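Long-range contacts in NAD nucleotidase (Haemophilus influenzae, PDB 3ZU0), which degrades NAD to adenosine and nicotinamide riboside and works as a zinc-dependent 5'-nucleotidase of broad specificity, most active on adenosine monophosphate: residues A[70-75]-A[102-107]; A[390-395]-A[403-408]; A[425-430]-A[544-549]; A[463-468]-A[520-525]. All coordinates share one frame; numbering follows the deposited sequence.

Contact 1. Residues A[70-75]-A[102-107]. With ZN (zinc ion), chain C; ZN (zinc ion), chain D; A12 (phosphomethylphosphonic acid adenosyl ester), chain F; PO4 (phosphate ion), chain E.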
# COMPACT_ATOMS: atom_id res chain seq x y z
N ASP A 70 -1.07 -20.72 -5.65
CA ASP A 70 -0.03 -21.43 -6.40
C ASP A 70 -0.55 -22.82 -6.77
O ASP A 70 0.07 -23.84 -6.45
CB ASP A 70 1.29 -21.58 -5.62
CG ASP A 70 2.11 -20.31 -5.59
OD1 ASP A 70 1.72 -19.31 -6.24
OD2 ASP A 70 3.18 -20.34 -4.97
N ALA A 71 -1.69 -22.85 -7.45
CA ALA A 71 -2.18 -24.08 -8.03
C ALA A 71 -1.27 -24.47 -9.18
O ALA A 71 -0.99 -25.66 -9.40
CB ALA A 71 -3.61 -23.91 -8.52
N ILE A 72 -0.79 -23.48 -9.92
CA ILE A 72 -0.08 -23.77 -11.15
C ILE A 72 1.40 -23.44 -11.14
O ILE A 72 1.87 -22.60 -10.37
CB ILE A 72 -0.73 -23.08 -12.38
CG1 ILE A 72 -0.83 -21.56 -12.16
CG2 ILE A 72 -2.08 -23.68 -12.67
CD1 ILE A 72 -1.01 -20.76 -13.45
N THR A 73 2.09 -24.12 -12.05
CA THR A 73 3.52 -24.03 -12.35
C THR A 73 4.33 -24.91 -11.43
O THR A 73 4.08 -24.97 -10.23
CB THR A 73 4.09 -22.59 -12.34
OG1 THR A 73 4.27 -22.15 -10.99
CG2 THR A 73 3.17 -21.62 -13.12
N GLY A 74 5.32 -25.59 -12.01
CA GLY A 74 6.24 -26.38 -11.22
C GLY A 74 6.49 -27.77 -11.77
O GLY A 74 7.44 -28.43 -11.35
N THR A 75 5.63 -28.20 -12.69
CA THR A 75 5.78 -29.50 -13.34
C THR A 75 5.31 -29.42 -14.78
O THR A 75 4.73 -28.41 -15.21
CB THR A 75 4.94 -30.62 -12.67
OG1 THR A 75 3.58 -30.49 -13.07
CG2 THR A 75 5.05 -30.59 -11.14
N ASN A 102 1.65 -16.10 -6.04
CA ASN A 102 2.59 -15.38 -6.90
C ASN A 102 2.82 -16.08 -8.24
O ASN A 102 2.90 -15.44 -9.28
CB ASN A 102 3.92 -15.12 -6.18
CG ASN A 102 4.49 -16.37 -5.55
OD1 ASN A 102 3.76 -17.18 -5.00
ND2 ASN A 102 5.81 -16.54 -5.64
N HIS A 103 2.92 -17.41 -8.22
CA HIS A 103 3.18 -18.16 -9.47
C HIS A 103 2.02 -18.22 -10.44
O HIS A 103 2.17 -18.61 -11.58
CB HIS A 103 3.73 -19.55 -9.17
CG HIS A 103 5.09 -19.52 -8.54
ND1 HIS A 103 6.25 -19.42 -9.27
CD2 HIS A 103 5.46 -19.49 -7.24
CE1 HIS A 103 7.28 -19.36 -8.45
NE2 HIS A 103 6.84 -19.41 -7.21
N GLU A 104 0.85 -17.78 -10.00
CA GLU A 104 -0.29 -17.66 -10.91
C GLU A 104 0.01 -16.71 -12.07
O GLU A 104 -0.59 -16.83 -13.14
CB GLU A 104 -1.53 -17.16 -10.15
CG GLU A 104 -2.58 -18.24 -9.88
CD GLU A 104 -2.13 -19.26 -8.86
OE1 GLU A 104 -1.79 -18.87 -7.72
OE2 GLU A 104 -2.15 -20.47 -9.18
N PHE A 105 0.93 -15.77 -11.86
CA PHE A 105 1.25 -14.78 -12.90
C PHE A 105 2.50 -15.08 -13.70
O PHE A 105 2.92 -14.25 -14.50
CB PHE A 105 1.37 -13.39 -12.28
CG PHE A 105 0.07 -12.84 -11.82
CD1 PHE A 105 -0.76 -12.20 -12.71
CD2 PHE A 105 -0.32 -12.99 -10.50
CE1 PHE A 105 -1.97 -11.69 -12.29
CE2 PHE A 105 -1.53 -12.48 -10.06
CZ PHE A 105 -2.36 -11.83 -10.95
N ASP A 106 3.09 -16.25 -13.49
CA ASP A 106 4.36 -16.62 -14.10
C ASP A 106 4.31 -16.60 -15.63
O ASP A 106 5.33 -16.41 -16.29
CB ASP A 106 4.79 -18.01 -13.63
CG ASP A 106 5.59 -17.97 -12.35
OD1 ASP A 106 5.63 -16.89 -11.71
OD2 ASP A 106 6.17 -19.01 -11.96
N ALA A 107 3.13 -16.81 -16.19
CA ALA A 107 2.98 -16.83 -17.63
C ALA A 107 2.18 -15.62 -18.10
O ALA A 107 1.49 -15.68 -19.12
CB ALA A 107 2.28 -18.14 -18.06
ZN ZN C . 3.71 -18.78 -3.72
ZN ZN D . 4.40 -21.98 -3.81
PB A12 F . 9.62 -22.16 -6.93
O1B A12 F . 10.60 -23.38 -6.75
O2B A12 F . 9.33 -22.06 -8.41
O3B A12 F . 8.36 -22.39 -6.19
PA A12 F . 11.65 -20.06 -7.36
O1A A12 F . 11.98 -21.19 -8.36
O2A A12 F . 12.85 -19.37 -6.66
C3A A12 F . 10.38 -20.72 -6.43
O5' A12 F . 10.64 -19.14 -8.24
C5' A12 F . 11.06 -17.88 -8.64
C4' A12 F . 12.15 -17.80 -9.58
O4' A12 F . 11.67 -18.37 -10.83
C3' A12 F . 12.41 -16.41 -9.98
O3' A12 F . 13.19 -15.71 -9.10
C2' A12 F . 13.06 -16.56 -11.31
O2' A12 F . 14.41 -16.78 -11.19
C1' A12 F . 12.38 -17.75 -11.89
N9 A12 F . 11.45 -17.34 -12.91
C8 A12 F . 10.14 -17.07 -12.74
N7 A12 F . 9.66 -16.72 -13.93
C5 A12 F . 10.67 -16.78 -14.88
C6 A12 F . 10.75 -16.53 -16.28
N6 A12 F . 9.65 -16.12 -17.04
N1 A12 F . 11.91 -16.70 -16.87
C2 A12 F . 12.99 -17.07 -16.20
N3 A12 F . 12.97 -17.31 -14.88
C4 A12 F . 11.81 -17.17 -14.22
P PO4 E . 6.79 -19.99 -3.64
O1 PO4 E . 7.47 -19.91 -2.28
O2 PO4 E . 5.30 -20.01 -3.41
O3 PO4 E . 7.16 -18.71 -4.38
O4 PO4 E . 7.22 -21.22 -4.41
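The dinuclear zinc site of the calcineurin-like phosphoesterase fold is built here by two loops, with Asp70 and Asn102 meeting at one metal. Asp70 is the bridge: its OD2 lies 2.1 Å from the zinc of chain C and 2.4 Å from the zinc of chain D, a double role suited to a carboxylate oxygen. Asn102 gives OD1 to the first zinc; His203 and Asp226 complete that site, while Asp20, His22 and His228 complete the other. The second half of the Asn102 amide is used as well: ND2 points almost straight at phosphate O3 (2.8 Å, 172°). His103 NE2 donates to the same oxygen at 2.9 Å, and on the far side of its ring ND1 gives its hydrogen to Asp106 OD2 (2.7 Å), close to the ring plane, which fixes the ring's rotation. The other Asp70 oxygen, OD1, receives His103 N at 3.0 Å, so the bridging carboxylate is gripped from the protein side too. Behind it, Glu104 bends at chi2 (70°) and brings its carboxylate against the backbone of residues 70-72. Syn lone pairs take both Asp70 N on OE1 (2.9 Å) and Ala71 N on OE2 (3.0 Å); OE1 also accepts from Gly101 N, and Ile72 N adds a weak bond to OE2. Buried Glu104 thus satisfies backbone N-H groups and acts as second shell to Asp70. The phosphate, a free ion probably from the crystallisation liquor, shares one oxygen between the metals and may mimic how a substrate phosphoryl group is oriented and polarised.

Contact 2. Residues A[390-395]-A[403-408]. With A12 (phosphomethylphosphonic acid adenosyl ester), chain F.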
# COMPACT_ATOMS: atom_id res chain seq x y z
N PHE A 390 25.38 -23.63 -19.86
CA PHE A 390 25.02 -24.40 -21.05
C PHE A 390 23.83 -23.78 -21.79
O PHE A 390 23.90 -23.58 -23.02
CB PHE A 390 24.72 -25.86 -20.67
CG PHE A 390 24.14 -26.69 -21.80
CD1 PHE A 390 24.77 -26.75 -23.03
CD2 PHE A 390 22.97 -27.42 -21.62
CE1 PHE A 390 24.24 -27.52 -24.07
CE2 PHE A 390 22.44 -28.19 -22.65
CZ PHE A 390 23.07 -28.23 -23.87
N ILE A 391 22.75 -23.45 -21.08
CA ILE A 391 21.61 -22.82 -21.74
C ILE A 391 22.02 -21.48 -22.37
O ILE A 391 21.59 -21.15 -23.49
CB ILE A 391 20.39 -22.64 -20.81
CG1 ILE A 391 19.76 -23.99 -20.41
CG2 ILE A 391 19.36 -21.72 -21.47
CD1 ILE A 391 19.49 -24.99 -21.54
N ALA A 392 22.85 -20.72 -21.67
CA ALA A 392 23.38 -19.45 -22.21
C ALA A 392 24.15 -19.65 -23.53
O ALA A 392 24.03 -18.84 -24.46
CB ALA A 392 24.27 -18.78 -21.18
N GLU A 393 24.96 -20.71 -23.60
CA GLU A 393 25.73 -21.05 -24.81
C GLU A 393 24.80 -21.39 -25.97
O GLU A 393 25.06 -21.05 -27.12
CB GLU A 393 26.65 -22.24 -24.53
CG GLU A 393 27.73 -21.96 -23.47
CD GLU A 393 28.86 -21.12 -24.03
OE1 GLU A 393 28.81 -20.80 -25.24
OE2 GLU A 393 29.80 -20.78 -23.27
N THR A 394 23.72 -22.08 -25.63
CA THR A 394 22.63 -22.40 -26.53
C THR A 394 21.98 -21.13 -27.11
O THR A 394 21.74 -21.05 -28.32
CB THR A 394 21.62 -23.26 -25.72
OG1 THR A 394 21.72 -24.63 -26.12
CG2 THR A 394 20.22 -22.74 -25.78
N MET A 395 21.74 -20.13 -26.28
CA MET A 395 21.16 -18.86 -26.74
C MET A 395 22.16 -18.06 -27.60
O MET A 395 21.79 -17.46 -28.62
CB MET A 395 20.73 -18.02 -25.54
CG MET A 395 19.64 -18.69 -24.72
SD MET A 395 19.63 -18.05 -22.91
CE MET A 395 19.13 -16.22 -23.25
N ASP A 403 27.35 -10.74 -29.01
CA ASP A 403 28.67 -10.82 -28.38
C ASP A 403 28.68 -11.65 -27.10
O ASP A 403 29.74 -12.08 -26.64
CB ASP A 403 29.19 -9.42 -28.04
CG ASP A 403 29.54 -8.61 -29.28
OD1 ASP A 403 30.32 -9.10 -30.12
OD2 ASP A 403 29.01 -7.48 -29.42
N LEU A 404 27.51 -11.90 -26.54
CA LEU A 404 27.46 -12.24 -25.12
C LEU A 404 26.02 -12.51 -24.76
O LEU A 404 25.13 -11.81 -25.23
CB LEU A 404 27.96 -10.99 -24.41
CG LEU A 404 28.17 -10.57 -22.98
CD1 LEU A 404 28.81 -9.19 -23.09
CD2 LEU A 404 26.87 -10.48 -22.22
N THR A 405 25.78 -13.55 -23.96
CA THR A 405 24.44 -13.81 -23.43
C THR A 405 24.49 -13.96 -21.92
O THR A 405 25.50 -14.41 -21.38
CB THR A 405 23.81 -15.10 -23.97
OG1 THR A 405 24.64 -16.21 -23.64
CG2 THR A 405 23.59 -15.03 -25.47
N ILE A 406 23.40 -13.58 -21.27
CA ILE A 406 23.22 -13.75 -19.83
C ILE A 406 21.89 -14.45 -19.57
O ILE A 406 20.87 -14.06 -20.14
CB ILE A 406 23.16 -12.39 -19.11
CG1 ILE A 406 24.41 -11.57 -19.39
CG2 ILE A 406 22.93 -12.58 -17.59
CD1 ILE A 406 25.68 -12.41 -19.38
N GLN A 407 21.91 -15.47 -18.71
CA GLN A 407 20.73 -16.23 -18.33
C GLN A 407 20.71 -16.34 -16.83
O GLN A 407 21.74 -16.57 -16.20
CB GLN A 407 20.76 -17.63 -18.97
CG GLN A 407 19.65 -18.59 -18.51
CD GLN A 407 18.31 -18.26 -19.12
OE1 GLN A 407 18.21 -17.35 -19.94
NE2 GLN A 407 17.28 -19.00 -18.75
N ASN A 408 19.53 -16.14 -16.23
CA ASN A 408 19.38 -16.29 -14.79
C ASN A 408 19.27 -17.76 -14.41
O ASN A 408 18.59 -18.54 -15.09
CB ASN A 408 18.17 -15.49 -14.27
CG ASN A 408 16.85 -15.95 -14.87
OD1 ASN A 408 15.88 -16.22 -14.13
ND2 ASN A 408 16.79 -16.05 -16.19
PB A12 F . 9.62 -22.16 -6.93
O1B A12 F . 10.60 -23.38 -6.75
O2B A12 F . 9.33 -22.06 -8.41
O3B A12 F . 8.36 -22.39 -6.19
PA A12 F . 11.65 -20.06 -7.36
O1A A12 F . 11.98 -21.19 -8.36
O2A A12 F . 12.85 -19.37 -6.66
C3A A12 F . 10.38 -20.72 -6.43
O5' A12 F . 10.64 -19.14 -8.24
C5' A12 F . 11.06 -17.88 -8.64
C4' A12 F . 12.15 -17.80 -9.58
O4' A12 F . 11.67 -18.37 -10.83
C3' A12 F . 12.41 -16.41 -9.98
O3' A12 F . 13.19 -15.71 -9.10
C2' A12 F . 13.06 -16.56 -11.31
O2' A12 F . 14.41 -16.78 -11.19
C1' A12 F . 12.38 -17.75 -11.89
N9 A12 F . 11.45 -17.34 -12.91
C8 A12 F . 10.14 -17.07 -12.74
N7 A12 F . 9.66 -16.72 -13.93
C5 A12 F . 10.67 -16.78 -14.88
C6 A12 F . 10.75 -16.53 -16.28
N6 A12 F . 9.65 -16.12 -17.04
N1 A12 F . 11.91 -16.70 -16.87
C2 A12 F . 12.99 -17.07 -16.20
N3 A12 F . 12.97 -17.31 -14.88
C4 A12 F . 11.81 -17.17 -14.22
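Thr405 places OG1 between its backbone N and carbonyl carbon (chi1 59°), and this aims the hydroxyl at the helix lying over its strand. OG1 donates to Ala392 O at 2.8 Å, reaching it from above the carbonyl plane. A threonine suits the place: the hydroxyl finds the helix carbonyl, while CG2, anti to its own carbonyl carbon, faces Met395 and packs 4.1 Å from its CB. Ala392 has a small side chain, and its CB sits 3.6 Å from Thr405 OG1, so the helix can come down close to the strand. Further along, Gln407 starts out anti to its backbone N and then folds at chi2 (75°), which carries its amide across Met395. The two side chains meet at about a right angle, with SD of Met395 3.4 Å from Gln407 OE1 and the methyl CE beside the same oxygen. That oxygen has its polar partner elsewhere, in Asn514 ND2 of the adjoining strand, and the flexible thioether lies against it. Ile391 adds CG2, 4.3 Å from Gln407 CD. Segment 390-395 of helix 386-398 and strand 404-408 run at 138° to one another, their axes 7.7 Å apart at closest approach, joined by a short connection. This is an alpha-beta unit in which a helix covers one face of the mixed sheet of the C-terminal nucleotidase domain; strand 404-408 ends at Asn408, beside the bound nucleoside.

Contact 3. Residues A[425-430]-A[544-549]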
# COMPACT_ATOMS: atom_id res chain seq x y z
N ASP A 425 12.23 -33.18 -21.55
CA ASP A 425 13.39 -32.60 -20.89
C ASP A 425 13.51 -31.12 -21.22
O ASP A 425 13.71 -30.29 -20.33
CB ASP A 425 14.69 -33.33 -21.30
CG ASP A 425 14.79 -34.73 -20.72
OD1 ASP A 425 14.19 -34.98 -19.65
OD2 ASP A 425 15.46 -35.60 -21.34
N ALA A 426 13.38 -30.78 -22.50
CA ALA A 426 13.54 -29.39 -22.92
C ALA A 426 12.61 -28.48 -22.13
O ALA A 426 13.02 -27.41 -21.65
CB ALA A 426 13.29 -29.26 -24.41
N TYR A 427 11.35 -28.90 -22.02
CA TYR A 427 10.33 -28.14 -21.31
C TYR A 427 10.41 -28.28 -19.79
O TYR A 427 9.71 -27.57 -19.08
CB TYR A 427 8.93 -28.48 -21.85
CG TYR A 427 8.72 -27.83 -23.21
CD1 TYR A 427 8.29 -26.51 -23.31
CD2 TYR A 427 9.01 -28.51 -24.38
CE1 TYR A 427 8.14 -25.90 -24.54
CE2 TYR A 427 8.86 -27.91 -25.61
CZ TYR A 427 8.42 -26.61 -25.69
OH TYR A 427 8.27 -26.02 -26.93
N THR A 428 11.26 -29.18 -19.31
CA THR A 428 11.54 -29.27 -17.88
C THR A 428 12.63 -28.25 -17.53
O THR A 428 12.51 -27.51 -16.56
CB THR A 428 11.99 -30.69 -17.47
OG1 THR A 428 10.90 -31.61 -17.64
CG2 THR A 428 12.45 -30.75 -16.02
N PHE A 429 13.67 -28.21 -18.35
CA PHE A 429 14.74 -27.21 -18.17
C PHE A 429 14.20 -25.80 -18.35
O PHE A 429 14.54 -24.89 -17.59
CB PHE A 429 15.88 -27.41 -19.20
CG PHE A 429 16.42 -28.83 -19.27
CD1 PHE A 429 16.22 -29.73 -18.24
CD2 PHE A 429 17.12 -29.24 -20.40
CE1 PHE A 429 16.72 -31.03 -18.34
CE2 PHE A 429 17.62 -30.52 -20.50
CZ PHE A 429 17.43 -31.42 -19.47
N LEU A 430 13.34 -25.61 -19.35
CA LEU A 430 12.91 -24.28 -19.80
C LEU A 430 11.39 -24.18 -19.88
O LEU A 430 10.79 -24.31 -20.95
CB LEU A 430 13.50 -23.98 -21.17
CG LEU A 430 15.03 -23.87 -21.26
CD1 LEU A 430 15.47 -23.80 -22.71
CD2 LEU A 430 15.55 -22.65 -20.52
N PRO A 544 11.35 -18.48 -29.43
CA PRO A 544 10.89 -19.06 -28.16
C PRO A 544 12.03 -19.85 -27.53
O PRO A 544 12.80 -20.48 -28.24
CB PRO A 544 9.74 -19.99 -28.58
CG PRO A 544 9.42 -19.62 -30.00
CD PRO A 544 10.71 -19.13 -30.58
N ASP A 545 12.13 -19.82 -26.21
CA ASP A 545 13.29 -20.37 -25.53
C ASP A 545 13.48 -21.89 -25.72
O ASP A 545 14.54 -22.33 -26.13
CB ASP A 545 13.29 -19.98 -24.04
CG ASP A 545 12.00 -20.36 -23.30
OD1 ASP A 545 11.03 -20.85 -23.93
OD2 ASP A 545 11.95 -20.16 -22.07
N ALA A 546 12.45 -22.67 -25.42
CA ALA A 546 12.57 -24.13 -25.46
C ALA A 546 12.65 -24.65 -26.90
O ALA A 546 13.42 -25.58 -27.19
CB ALA A 546 11.43 -24.77 -24.72
N GLU A 547 11.87 -24.06 -27.78
CA GLU A 547 11.91 -24.41 -29.19
C GLU A 547 13.31 -24.21 -29.76
O GLU A 547 13.84 -25.07 -30.46
CB GLU A 547 10.88 -23.58 -29.97
CG GLU A 547 9.44 -24.02 -29.73
CD GLU A 547 8.64 -23.08 -28.80
OE1 GLU A 547 8.98 -22.96 -27.57
OE2 GLU A 547 7.65 -22.49 -29.31
N SER A 548 13.91 -23.07 -29.44
CA SER A 548 15.27 -22.74 -29.84
C SER A 548 16.30 -23.74 -29.30
O SER A 548 17.28 -24.07 -29.98
CB SER A 548 15.62 -21.32 -29.38
OG SER A 548 17.02 -21.10 -29.35
N PHE A 549 16.09 -24.21 -28.07
CA PHE A 549 16.96 -25.21 -27.46
C PHE A 549 16.84 -26.57 -28.16
O PHE A 549 17.82 -27.27 -28.38
CB PHE A 549 16.63 -25.35 -25.96
CG PHE A 549 17.31 -26.50 -25.30
CD1 PHE A 549 18.64 -26.40 -24.90
CD2 PHE A 549 16.64 -27.69 -25.08
CE1 PHE A 549 19.28 -27.46 -24.30
CE2 PHE A 549 17.28 -28.75 -24.48
CZ PHE A 549 18.59 -28.64 -24.09
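The Tyr427 ring carries the methyl of Ala546 over one face, a CH-pi contact with CB 3.8 Å from the ring centroid and 23° off the normal, displaced toward CE1. A small alanine lets the broad ring lie directly on the helix. Glu547, bent at chi2, has OE1 3.2 Å from Tyr427 OH. One face of Phe429 is overlain near its rim by Asp425 O of its own helix. Phe549 receives Ala426 at its edge, CB lying 3.8 Å from CD2, and its CZ stands at the edge of the Phe429 ring. The two phenylalanines meet obliquely, their centroids 6.0 Å apart. Leu430, the first residue past its helix, turns CD1 onto Phe549 CB at 3.8 Å and its CB toward Ala546. Asp545 OD1, at the start of the second helix, accepts Ala546 N at 2.7 Å. The segments 425-429 and 545-549 run at 135° to each other, axes 9.3 Å apart. Helix 386-398 covers this pair through Ile391 and Thr394, which touch Phe549, while Tyr427 rests on Leu76 and Thr79 of helix 76-79, in the metallophosphoesterase part; strand 539-544 runs straight into the second helix.

Contact 4. Residues A[463-468]-A[520-525]. With A12 (phosphomethylphosphonic acid adenosyl ester), chain F.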
# COMPACT_ATOMS: atom_id res chain seq x y z
N THR A 463 17.26 -16.39 -5.15
CA THR A 463 18.48 -16.99 -5.65
C THR A 463 18.41 -17.24 -7.17
O THR A 463 19.44 -17.33 -7.82
CB THR A 463 18.82 -18.31 -4.93
OG1 THR A 463 17.73 -19.22 -5.05
CG2 THR A 463 19.10 -18.05 -3.42
N GLY A 464 17.21 -17.34 -7.72
CA GLY A 464 17.06 -17.60 -9.14
C GLY A 464 17.64 -16.50 -10.01
O GLY A 464 17.78 -16.67 -11.22
N ALA A 465 17.98 -15.37 -9.40
CA ALA A 465 18.52 -14.24 -10.15
C ALA A 465 19.96 -14.44 -10.56
O ALA A 465 20.46 -13.74 -11.42
CB ALA A 465 18.40 -12.95 -9.35
N PHE A 466 20.65 -15.38 -9.92
CA PHE A 466 22.08 -15.45 -10.12
C PHE A 466 22.43 -15.64 -11.60
O PHE A 466 21.85 -16.48 -12.28
CB PHE A 466 22.71 -16.52 -9.25
CG PHE A 466 24.16 -16.28 -9.00
CD1 PHE A 466 25.12 -16.74 -9.90
CD2 PHE A 466 24.58 -15.57 -7.89
CE1 PHE A 466 26.45 -16.50 -9.69
CE2 PHE A 466 25.92 -15.33 -7.67
CZ PHE A 466 26.86 -15.80 -8.58
N PRO A 467 23.36 -14.83 -12.11
CA PRO A 467 23.61 -14.78 -13.55
C PRO A 467 24.79 -15.61 -14.04
O PRO A 467 25.87 -15.62 -13.43
CB PRO A 467 23.88 -13.29 -13.78
CG PRO A 467 24.57 -12.86 -12.52
CD PRO A 467 23.97 -13.68 -11.40
N TYR A 468 24.59 -16.31 -15.15
CA TYR A 468 25.65 -17.06 -15.82
C TYR A 468 25.61 -16.71 -17.29
O TYR A 468 24.54 -16.45 -17.83
CB TYR A 468 25.44 -18.56 -15.68
CG TYR A 468 25.54 -19.07 -14.26
CD1 TYR A 468 24.50 -18.92 -13.38
CD2 TYR A 468 26.68 -19.72 -13.83
CE1 TYR A 468 24.59 -19.39 -12.08
CE2 TYR A 468 26.78 -20.19 -12.55
CZ TYR A 468 25.73 -20.03 -11.68
OH TYR A 468 25.83 -20.51 -10.40
N GLY A 520 13.52 -6.32 -16.64
CA GLY A 520 13.92 -5.88 -15.31
C GLY A 520 13.49 -6.80 -14.18
O GLY A 520 13.61 -6.44 -13.01
N LYS A 521 12.99 -8.00 -14.49
CA LYS A 521 12.54 -8.91 -13.43
C LYS A 521 13.72 -9.51 -12.69
O LYS A 521 14.85 -9.45 -13.16
CB LYS A 521 11.68 -10.05 -13.99
CG LYS A 521 10.40 -9.59 -14.64
CD LYS A 521 9.41 -9.09 -13.59
CE LYS A 521 8.28 -8.32 -14.25
NZ LYS A 521 7.13 -8.15 -13.34
N ASP A 522 13.46 -10.12 -11.54
CA ASP A 522 14.50 -10.81 -10.78
C ASP A 522 15.62 -9.81 -10.45
O ASP A 522 16.79 -10.19 -10.31
CB ASP A 522 15.03 -12.02 -11.57
CG ASP A 522 14.79 -13.34 -10.85
OD1 ASP A 522 14.06 -13.38 -9.82
OD2 ASP A 522 15.31 -14.36 -11.32
N GLY A 523 15.25 -8.54 -10.31
CA GLY A 523 16.19 -7.54 -9.84
C GLY A 523 17.26 -7.14 -10.84
O GLY A 523 18.32 -6.64 -10.44
N TYR A 524 17.00 -7.35 -12.12
CA TYR A 524 17.92 -6.90 -13.18
C TYR A 524 17.56 -5.46 -13.49
O TYR A 524 17.00 -5.15 -14.55
CB TYR A 524 17.77 -7.78 -14.44
CG TYR A 524 18.46 -9.12 -14.34
CD1 TYR A 524 18.08 -10.06 -13.39
CD2 TYR A 524 19.48 -9.47 -15.23
CE1 TYR A 524 18.71 -11.29 -13.30
CE2 TYR A 524 20.11 -10.69 -15.15
CZ TYR A 524 19.73 -11.60 -14.17
OH TYR A 524 20.36 -12.82 -14.08
N LYS A 525 17.87 -4.58 -12.54
CA LYS A 525 17.44 -3.20 -12.59
C LYS A 525 17.94 -2.53 -13.86
O LYS A 525 17.21 -1.82 -14.52
CB LYS A 525 17.93 -2.42 -11.37
CG LYS A 525 17.22 -2.74 -10.07
CD LYS A 525 17.83 -1.92 -8.92
CE LYS A 525 17.22 -2.29 -7.56
NZ LYS A 525 15.85 -1.72 -7.38
PB A12 F . 9.62 -22.16 -6.93
O1B A12 F . 10.60 -23.38 -6.75
O2B A12 F . 9.33 -22.06 -8.41
O3B A12 F . 8.36 -22.39 -6.19
PA A12 F . 11.65 -20.06 -7.36
O1A A12 F . 11.98 -21.19 -8.36
O2A A12 F . 12.85 -19.37 -6.66
C3A A12 F . 10.38 -20.72 -6.43
O5' A12 F . 10.64 -19.14 -8.24
C5' A12 F . 11.06 -17.88 -8.64
C4' A12 F . 12.15 -17.80 -9.58
O4' A12 F . 11.67 -18.37 -10.83
C3' A12 F . 12.41 -16.41 -9.98
O3' A12 F . 13.19 -15.71 -9.10
C2' A12 F . 13.06 -16.56 -11.31
O2' A12 F . 14.41 -16.78 -11.19
C1' A12 F . 12.38 -17.75 -11.89
N9 A12 F . 11.45 -17.34 -12.91
C8 A12 F . 10.14 -17.07 -12.74
N7 A12 F . 9.66 -16.72 -13.93
C5 A12 F . 10.67 -16.78 -14.88
C6 A12 F . 10.75 -16.53 -16.28
N6 A12 F . 9.65 -16.12 -17.04
N1 A12 F . 11.91 -16.70 -16.87
C2 A12 F . 12.99 -17.07 -16.20
N3 A12 F . 12.97 -17.31 -14.88
C4 A12 F . 11.81 -17.17 -14.22
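Asp522, whose backbone phi is positive (58°), packs against Ala465 while spending its whole carboxylate on the sugar of the bound nucleotide analogue. The ribose hydroxyls donate one to each oxygen: O3' to OD1 at 2.6 Å and O2' to OD2 at 2.6 Å. A side chain with two acceptor oxygens a short distance apart suits a vicinal diol. Its chi1 of -118° is well off a staggered position, and this turns the group to the ribose; OD1 has a second partner in Ser167 OG. Gly464, without a side chain, lets the ribose approach, and its carbonyl O stands 3.4 Å from O2'. Beside it, Ala465 CB meets Asp522 O at 3.3 Å, a close fit that a methyl allows; Phe456 of helix 443-460 covers both residues. These features make up one wall of the nucleoside pocket of the C-terminal 5'-nucleotidase domain, in which Arg373, Arg413 and Ser462 also bind the ligand. The short 3-10 turn 463-465 leads into edge strand 467-470, and the loop 520-525 leaves helix 515-518 by a Schellman motif at Gly520. Tyr524, centre of an inverse gamma turn, joins the two: with CG anti to its carbonyl carbon (chi1 -78°) the ring swings toward the 3-10 turn, where OH donates to Ala465 O at 2.8 Å, tilted from the carbonyl plane. Pro467 CB rests 3.6 Å from the same OH. Nearby, Lys521 extends to the backbone oxygens of Val165 and Ser168, in the metallophosphoesterase part of the chain.

Overall arrangement
From the N terminus, contact 1 comes first, joining the loops after strands 63-67 and 97-99 of the metallophosphoesterase part, across 26 intervening residues. Contact 2 follows in series, closing only a short connection between helix 386-398 and strand 404-408. Contact 3 spans 113 residues, and contact 4 falls entirely within that interval; no two contacts cross. Phe549 of contact 3 packs on Phe390 and Ile391 of contact 2. Strands 404-408 and 467-470 are sheet neighbours, so contacts 2 and 4 touch, with a probable hydrogen bond from Gln407 N to Tyr468 O. Contacts 1 and 4, their centres about 18 Å apart, both border the nucleotide analogue: contact 4 bonds its ribose, contact 1 lies beside O5'.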